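Local coordinates for copper chaperone PCu(A)C (Methylosinus trichosporium OB3b, PDB 6P1F), which probably acts as a copper chaperone, its PCu(A)C domain binding copper through a histidine brace in a methane-oxidizing bacterium, at residues W14-L19 and M77-S82; S51-I56 and V61-A66. All coordinates share one frame; numbering follows the deposited sequence.

Contact 1 of 2, residues W14-L19 and M77-S82; sequences WLRAPL and MAPGGS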
ATOM      1  N   TRP A  14      -6.822   0.408  -0.973  1.00 16.73           N
ATOM      2  CA  TRP A  14      -7.739  -0.712  -0.862  1.00 14.66           C
ATOM      3  C   TRP A  14      -6.973  -1.991  -1.133  1.00 18.05           C
ATOM      4  O   TRP A  14      -5.896  -1.944  -1.714  1.00 16.73           O
ATOM      5  CB  TRP A  14      -8.914  -0.585  -1.856  1.00 16.43           C
ATOM      6  CG  TRP A  14      -8.545  -0.602  -3.324  1.00 15.69           C
ATOM      7  CD1 TRP A  14      -8.059   0.436  -4.067  1.00 17.13           C
ATOM      8  CD2 TRP A  14      -8.637  -1.726  -4.215  1.00 17.29           C
ATOM      9  NE1 TRP A  14      -7.825   0.019  -5.375  1.00 19.64           N
ATOM     10  CE2 TRP A  14      -8.205  -1.292  -5.486  1.00 19.74           C
ATOM     11  CE3 TRP A  14      -9.065  -3.057  -4.053  1.00 17.66           C
ATOM     12  CZ2 TRP A  14      -8.197  -2.148  -6.612  1.00 19.58           C
ATOM     13  CZ3 TRP A  14      -9.050  -3.906  -5.173  1.00 18.04           C
ATOM     14  CH2 TRP A  14      -8.609  -3.445  -6.419  1.00 18.79           C
ATOM     15  N   LEU A  15      -7.543  -3.113  -0.725  1.00 16.34           N
ATOM     16  CA  LEU A  15      -6.882  -4.407  -0.977  1.00 15.41           C
ATOM     17  C   LEU A  15      -7.897  -5.443  -1.380  1.00 20.19           C
ATOM     18  O   LEU A  15      -9.088  -5.343  -1.065  1.00 18.12           O
ATOM     19  CB  LEU A  15      -6.111  -4.864   0.260  1.00 14.97           C
ATOM     20  CG  LEU A  15      -6.868  -5.108   1.573  1.00 15.71           C
ATOM     21  CD1 LEU A  15      -7.334  -6.568   1.735  1.00 21.73           C
ATOM     22  CD2 LEU A  15      -5.969  -4.726   2.762  1.00 20.82           C
ATOM     23  N   ARG A  16      -7.423  -6.438  -2.114  1.00 16.14           N
ATOM     24  CA  ARG A  16      -8.203  -7.635  -2.381  1.00 16.85           C
ATOM     25  C   ARG A  16      -8.135  -8.570  -1.210  1.00 20.26           C
ATOM     26  O   ARG A  16      -7.037  -8.959  -0.781  1.00 18.28           O
ATOM     27  CB  ARG A  16      -7.660  -8.334  -3.620  1.00 17.58           C
ATOM     28  CG  ARG A  16      -7.987  -7.647  -4.892  1.00 18.06           C
ATOM     29  CD  ARG A  16      -7.271  -8.337  -6.024  1.00 19.03           C
ATOM     30  NE  ARG A  16      -7.823  -7.993  -7.329  1.00 20.85           N
ATOM     31  CZ  ARG A  16      -7.315  -8.418  -8.480  1.00 21.27           C
ATOM     32  NH1 ARG A  16      -6.233  -9.194  -8.471  1.00 22.39           N
ATOM     33  NH2 ARG A  16      -7.867  -8.065  -9.634  1.00 21.57           N
ATOM     34  N   ALA A  17      -9.290  -8.969  -0.681  1.00 19.75           N
ATOM     35  CA  ALA A  17      -9.269  -9.876   0.450  1.00 18.75           C
ATOM     36  C   ALA A  17      -8.567 -11.161   0.008  1.00 22.84           C
ATOM     37  O   ALA A  17      -8.707 -11.560  -1.141  1.00 20.84           O
ATOM     38  CB  ALA A  17     -10.664 -10.161   0.936  1.00 21.18           C
ATOM     39  N   PRO A  18      -7.792 -11.787   0.904  1.00 21.49           N
ATOM     40  CA  PRO A  18      -7.178 -13.058   0.489  1.00 20.12           C
ATOM     41  C   PRO A  18      -8.236 -14.124   0.182  1.00 17.99           C
ATOM     42  O   PRO A  18      -9.299 -14.196   0.821  1.00 22.40           O
ATOM     43  CB  PRO A  18      -6.303 -13.459   1.686  1.00 22.49           C
ATOM     44  CG  PRO A  18      -6.816 -12.652   2.842  1.00 27.31           C
ATOM     45  CD  PRO A  18      -7.449 -11.409   2.281  1.00 23.08           C
ATOM     46  N   LEU A  19      -7.945 -14.912  -0.841  1.00 22.35           N
ATOM     47  CA  LEU A  19      -8.784 -16.038  -1.186  1.00 25.21           C
ATOM     48  C   LEU A  19      -8.851 -17.028  -0.036  1.00 24.69           C
ATOM     49  O   LEU A  19      -7.944 -17.109   0.820  1.00 20.80           O
ATOM     50  CB  LEU A  19      -8.266 -16.727  -2.449  1.00 23.77           C
ATOM     51  CG  LEU A  19      -8.380 -16.008  -3.796  1.00 26.47           C
ATOM     52  CD1 LEU A  19      -7.431 -16.641  -4.813  1.00 30.10           C
ATOM     53  CD2 LEU A  19      -9.810 -16.091  -4.290  1.00 28.69           C
ATOM     54  N   MET A  77      -1.308   2.622  -8.466  1.00 17.45           N
ATOM     55  CA  MET A  77      -1.370   1.175  -8.301  1.00 14.95           C
ATOM     56  C   MET A  77      -2.733   0.653  -8.720  1.00 18.42           C
ATOM     57  O   MET A  77      -3.759   1.301  -8.431  1.00 20.20           O
ATOM     58  CB  MET A  77      -1.125   0.789  -6.857  1.00 16.93           C
ATOM     59  CG  MET A  77       0.253   1.166  -6.330  1.00 16.66           C
ATOM     60  SD  MET A  77       0.482   0.448  -4.715  1.00 16.95           S
ATOM     61  CE  MET A  77       1.782   1.489  -4.063  1.00 19.00           C
ATOM     62  N   ALA A  78      -2.747  -0.534  -9.322  1.00 17.17           N
ATOM     63  CA  ALA A  78      -3.992  -1.191  -9.711  1.00 17.65           C
ATOM     64  C   ALA A  78      -3.667  -2.626 -10.055  1.00 18.37           C
ATOM     65  O   ALA A  78      -2.498  -2.953 -10.326  1.00 20.07           O
ATOM     66  CB  ALA A  78      -4.642  -0.473 -10.896  1.00 24.56           C
ATOM     67  N   PRO A  79      -4.676  -3.499 -10.019  1.00 18.73           N
ATOM     68  CA  PRO A  79      -4.386  -4.879 -10.441  1.00 21.45           C
ATOM     69  C   PRO A  79      -3.751  -4.956 -11.845  1.00 22.63           C
ATOM     70  O   PRO A  79      -4.200  -4.294 -12.782  1.00 25.93           O
ATOM     71  CB  PRO A  79      -5.776  -5.546 -10.447  1.00 22.90           C
ATOM     72  CG  PRO A  79      -6.571  -4.754  -9.435  1.00 22.70           C
ATOM     73  CD  PRO A  79      -6.021  -3.342  -9.420  1.00 19.04           C
ATOM     74  N   GLY A  80      -2.706  -5.755 -11.978  1.00 22.76           N
ATOM     75  CA  GLY A  80      -1.988  -5.812 -13.239  1.00 28.05           C
ATOM     76  C   GLY A  80      -0.907  -4.767 -13.421  1.00 28.81           C
ATOM     77  O   GLY A  80      -0.140  -4.814 -14.394  1.00 24.99           O
ATOM     78  N   GLY A  81      -0.821  -3.835 -12.480  1.00 21.67           N
ATOM     79  CA  GLY A  81       0.149  -2.769 -12.558  1.00 20.61           C
ATOM     80  C   GLY A  81       0.959  -2.771 -11.269  1.00 18.11           C
ATOM     81  O   GLY A  81       1.171  -3.830 -10.675  1.00 20.22           O
ATOM     82  N   SER A  82       1.417  -1.603 -10.857  1.00 16.91           N
ATOM     83  CA  SER A  82       2.163  -1.514  -9.590  1.00 15.56           C
ATOM     84  C   SER A  82       1.266  -1.898  -8.417  1.00 18.82           C
ATOM     85  O   SER A  82       0.077  -1.660  -8.438  1.00 17.70           O
ATOM     86  CB  SER A  82       2.706  -0.099  -9.393  1.00 19.15           C
ATOM     87  OG  SER A  82       3.499   0.277 -10.524  1.00 20.78           O
TER
HETATM   88  O   HOH W   1      -6.511   1.056  -7.876  1.00 39.26           O
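Pro79 packs against Trp14 and Arg16 in a small, mostly apolar side-chain contact that joins the end of strand 8-16 to a turn interrupting strand 73-89. The segments do not pair as strands: their nearest CA atoms, those of Arg16 and Pro79, are 9.3 Å apart, no direct hydrogen bond crosses, and 139 Å² is buried. Pro79 contributes about half of that area and meets its two partners with different atoms. Its CD approaches the six-membered end of the Trp14 indole, 3.7 Å from CZ2, at an oblique angle. Its CB and CG lie over one face of the Arg16 guanidinium, with Pro79 CB 3.4 Å from Arg16 NH2. The arginine chain is extended from CG to NE (chi2 174°, chi3 163°), which carries the flat group out to the proline, and a hydrogen bond from Arg16 NE to the carbonyl of Ala122 helps to fix its position. With the guanidinium gone, as in an alanine here, the CB-CG flank of Pro79 is likely to lose its flat cover and the Ala122 carbonyl its donor from NE. In the plane of the Trp14 ring, at its edge, a water accepts from Trp14 NE1 at 3.0 Å and donates to Met77 O at 2.8 Å, providing a polar bridge beside the apolar one. Tyr28 of strand 24-33 touches Trp14, Arg16 and Pro79 and links the two segments from the intervening strand. Pro79 itself occupies the second position of a type II beta turn from Ala78 to Gly81, closed by Gly81 N to Ala78 O at 2.9 Å; Gly80 follows with a positive phi of 86°, the proline-glycine pair characteristic of this turn type.

Contact 2 of 2, residues S51-I56 and V61-A66; sequences SVQFHI and VAREDA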
ATOM      1  N   SER A  51       4.883  -8.853   6.460  1.00 20.36           N
ATOM      2  CA  SER A  51       5.711  -7.938   5.710  1.00 22.45           C
ATOM      3  C   SER A  51       5.043  -7.563   4.422  1.00 19.67           C
ATOM      4  O   SER A  51       3.956  -8.058   4.118  1.00 18.82           O
ATOM      5  CB  SER A  51       7.083  -8.552   5.430  1.00 34.05           C
ATOM      6  OG  SER A  51       6.935  -9.764   4.725  1.00 36.57           O
ATOM      7  N   VAL A  52       5.685  -6.644   3.712  1.00 18.42           N
ATOM      8  CA  VAL A  52       5.196  -6.227   2.407  1.00 17.12           C
ATOM      9  C   VAL A  52       6.300  -6.266   1.378  1.00 21.47           C
ATOM     10  O   VAL A  52       7.508  -6.167   1.691  1.00 22.20           O
ATOM     11  CB  VAL A  52       4.599  -4.807   2.427  1.00 17.71           C
ATOM     12  CG1 VAL A  52       3.464  -4.698   3.464  1.00 18.24           C
ATOM     13  CG2 VAL A  52       5.680  -3.781   2.687  1.00 23.11           C
ATOM     14  N   GLN A  53       5.865  -6.463   0.143  1.00 17.49           N
ATOM     15  CA  GLN A  53       6.729  -6.420  -1.021  1.00 18.81           C
ATOM     16  C   GLN A  53       6.113  -5.502  -2.055  1.00 18.67           C
ATOM     17  O   GLN A  53       4.984  -5.713  -2.537  1.00 20.81           O
ATOM     18  CB  GLN A  53       6.939  -7.826  -1.628  1.00 19.09           C
ATOM     19  CG  GLN A  53       7.493  -8.819  -0.614  1.00 25.89           C
ATOM     20  CD  GLN A  53       7.488 -10.273  -1.095  1.00 39.02           C
ATOM     21  OE1 GLN A  53       6.946 -10.597  -2.155  1.00 39.14           O
ATOM     22  NE2 GLN A  53       8.070 -11.159  -0.292  1.00 34.96           N
ATOM     23  N   PHE A  54       6.856  -4.462  -2.381  1.00 15.74           N
ATOM     24  CA  PHE A  54       6.393  -3.509  -3.367  1.00 14.39           C
ATOM     25  C   PHE A  54       6.802  -3.950  -4.751  1.00 17.49           C
ATOM     26  O   PHE A  54       7.934  -4.380  -4.986  1.00 17.46           O
ATOM     27  CB  PHE A  54       6.940  -2.127  -3.075  1.00 14.97           C
ATOM     28  CG  PHE A  54       6.545  -1.583  -1.722  1.00 15.45           C
ATOM     29  CD1 PHE A  54       5.290  -1.052  -1.529  1.00 19.08           C
ATOM     30  CD2 PHE A  54       7.435  -1.584  -0.661  1.00 18.33           C
ATOM     31  CE1 PHE A  54       4.931  -0.534  -0.281  1.00 16.26           C
ATOM     32  CE2 PHE A  54       7.089  -1.043   0.577  1.00 22.81           C
ATOM     33  CZ  PHE A  54       5.822  -0.527   0.760  1.00 20.80           C
ATOM     34  N   HIS A  55       5.847  -3.889  -5.666  1.00 14.78           N
ATOM     35  CA  HIS A  55       6.112  -4.136  -7.078  1.00 16.01           C
ATOM     36  C   HIS A  55       5.807  -2.872  -7.849  1.00 21.31           C
ATOM     37  O   HIS A  55       4.658  -2.511  -8.015  1.00 22.40           O
ATOM     38  CB  HIS A  55       5.255  -5.288  -7.580  1.00 16.04           C
ATOM     39  CG  HIS A  55       5.574  -6.596  -6.940  1.00 16.56           C
ATOM     40  ND1 HIS A  55       6.313  -7.565  -7.583  1.00 22.18           N
ATOM     41  CD2 HIS A  55       5.265  -7.102  -5.726  1.00 20.01           C
ATOM     42  CE1 HIS A  55       6.432  -8.619  -6.798  1.00 27.04           C
ATOM     43  NE2 HIS A  55       5.808  -8.366  -5.667  1.00 23.03           N
ATOM     44  N   ILE A  56       6.842  -2.180  -8.306  1.00 20.67           N
ATOM     45  CA  ILE A  56       6.616  -0.883  -8.919  1.00 20.33           C
ATOM     46  C   ILE A  56       7.343  -0.813 -10.244  1.00 26.38           C
ATOM     47  O   ILE A  56       8.271  -1.580 -10.494  1.00 24.38           O
ATOM     48  CB  ILE A  56       7.064   0.285  -7.998  1.00 28.58           C
ATOM     49  CG1 ILE A  56       8.572   0.243  -7.774  1.00 36.34           C
ATOM     50  CG2 ILE A  56       6.299   0.254  -6.650  1.00 31.39           C
ATOM     51  CD1 ILE A  56       9.109   1.497  -7.099  1.00 42.42           C
ATOM     52  N   VAL A  61       7.974  -7.458 -11.990  1.00 21.63           N
ATOM     53  CA  VAL A  61       8.175  -8.759 -11.379  1.00 19.20           C
ATOM     54  C   VAL A  61       9.246  -8.661 -10.285  1.00 17.14           C
ATOM     55  O   VAL A  61       9.321  -9.505  -9.406  1.00 22.16           O
ATOM     56  CB  VAL A  61       8.604  -9.850 -12.412  1.00 31.09           C
ATOM     57  CG1 VAL A  61      10.003  -9.663 -12.838  1.00 38.26           C
ATOM     58  CG2 VAL A  61       8.488 -11.211 -11.805  1.00 39.96           C
ATOM     59  N   ALA A  62      10.056  -7.613 -10.357  1.00 18.29           N
ATOM     60  CA  ALA A  62      11.024  -7.354  -9.317  1.00 16.56           C
ATOM     61  C   ALA A  62      10.297  -6.759  -8.113  1.00 19.18           C
ATOM     62  O   ALA A  62       9.269  -6.092  -8.263  1.00 23.96           O
ATOM     63  CB  ALA A  62      12.135  -6.390  -9.805  1.00 18.63           C
ATOM     64  N   ARG A  63      10.807  -7.025  -6.923  1.00 14.52           N
ATOM     65  CA  ARG A  63      10.150  -6.491  -5.739  1.00 16.25           C
ATOM     66  C   ARG A  63      11.125  -5.646  -4.930  1.00 17.91           C
ATOM     67  O   ARG A  63      12.340  -5.674  -5.145  1.00 22.93           O
ATOM     68  CB  ARG A  63       9.572  -7.618  -4.882  1.00 22.95           C
ATOM     69  CG  ARG A  63      10.574  -8.611  -4.397  1.00 27.57           C
ATOM     70  CD  ARG A  63       9.995 -10.020  -4.510  1.00 42.70           C
ATOM     71  NE  ARG A  63      10.857 -11.006  -3.876  1.00 43.88           N
ATOM     72  CZ  ARG A  63      11.709 -11.805  -4.513  1.00 42.16           C
ATOM     73  NH1 ARG A  63      11.819 -11.777  -5.840  1.00 32.90           N
ATOM     74  NH2 ARG A  63      12.455 -12.645  -3.804  1.00 52.08           N
ATOM     75  N   GLU A  64      10.576  -4.877  -4.000  1.00 14.96           N
ATOM     76  CA  GLU A  64      11.450  -4.147  -3.094  1.00 13.98           C
ATOM     77  C   GLU A  64      10.735  -3.932  -1.770  1.00 17.95           C
ATOM     78  O   GLU A  64       9.518  -4.110  -1.679  1.00 19.81           O
ATOM     79  CB  GLU A  64      11.868  -2.827  -3.717  1.00 15.82           C
ATOM     80  CG  GLU A  64      10.710  -2.004  -4.284  1.00 19.64           C
ATOM     81  CD  GLU A  64      11.213  -0.994  -5.307  1.00 28.94           C
ATOM     82  OE1 GLU A  64      11.581   0.120  -4.891  1.00 33.19           O
ATOM     83  OE2 GLU A  64      11.288  -1.325  -6.510  1.00 27.91           O
ATOM     84  N   ASP A  65      11.483  -3.619  -0.717  1.00 14.08           N
ATOM     85  CA  ASP A  65      10.809  -3.501   0.585  1.00 15.68           C
ATOM     86  C   ASP A  65      10.636  -2.073   1.068  1.00 17.85           C
ATOM     87  O   ASP A  65      10.269  -1.838   2.230  1.00 20.00           O
ATOM     88  CB  ASP A  65      11.565  -4.347   1.629  1.00 18.78           C
ATOM     89  CG  ASP A  65      12.853  -3.732   2.071  1.00 20.69           C
ATOM     90  OD1 ASP A  65      13.327  -2.748   1.477  1.00 23.92           O
ATOM     91  OD2 ASP A  65      13.406  -4.274   3.055  1.00 26.41           O
ATOM     92  N   ALA A  66      10.870  -1.139   0.159  1.00 16.21           N
ATOM     93  CA  ALA A  66      10.648   0.283   0.379  1.00 17.47           C
ATOM     94  C   ALA A  66      10.326   0.876  -0.984  1.00 23.09           C
ATOM     95  O   ALA A  66      10.536   0.228  -2.006  1.00 24.96           O
ATOM     96  CB  ALA A  66      11.859   0.948   1.001  1.00 18.20           C
TER
HETATM   97  O   HOH W   2       9.488  -3.268  -8.328  1.00 27.94           O
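Phe54 and Glu64 are joined by two backbone hydrogen bonds, the evidence for a single antiparallel bridge of the hydrogen-bonded kind. Phe54 N donates to Glu64 O at 2.8 Å and 162°, while Glu64 N returns a more bent bond to Phe54 O, 2.9 Å and 142°. The same Phe54 carbonyl also receives a CA-H...O contact from Arg63 CA at 3.2 Å. Farther along, a water accepts from Ile56 N and donates to Ala62 O, extending the link where direct pairing has stopped.

Side chains fill in around this bridge. The Phe54 ring turns its edge to the opposing backbone, its CD2 lying 3.6 Å from Ala66 N. Over one face of the His55 imidazole comes Arg63 CB, 4.0 Å from the ring centroid, a CH-pi contact; the Arg63 chain also runs beside Gln53, pointing the same way. Glu64 CG sits between its backbone N and carbonyl carbon (chi1 49°), and the chain then runs extended to cross Ile56 at about a right angle, with Ile56 CG1 3.4 Å from Glu64 OE2. His55 ND1 is bonded to the carbonyl of Leu60, and the imidazole stacks on His83. His55, His59, His83 and Glu85 are the zinc ligands seen for this protein, although no metal is bound here: a loop returns to strand 49-55 by one antiparallel bridge and lays Arg63 against a ligand of the zinc site.

How the contacts relate
Contacts 1 and 2 have centres 13 Å apart and belong to one beta fold, with all four segments in the PCu(A)C domain. Along the chain the order is 14-19, 51-56, 61-66, 77-82, so contact 2 is nested within the loop that contact 1 closes. Their shared element is the sheet in which strands 49-55 and 73-89 are antiparallel neighbours. They also meet directly: Ser82 CB lies 3.4 Å from His55 O. Contact 1 joins the strand of a copper ligand, His12, to the strand carrying the zinc ligands His83 and Glu85, while contact 2 lies at the zinc ligands themselves; no metal is bound in this model.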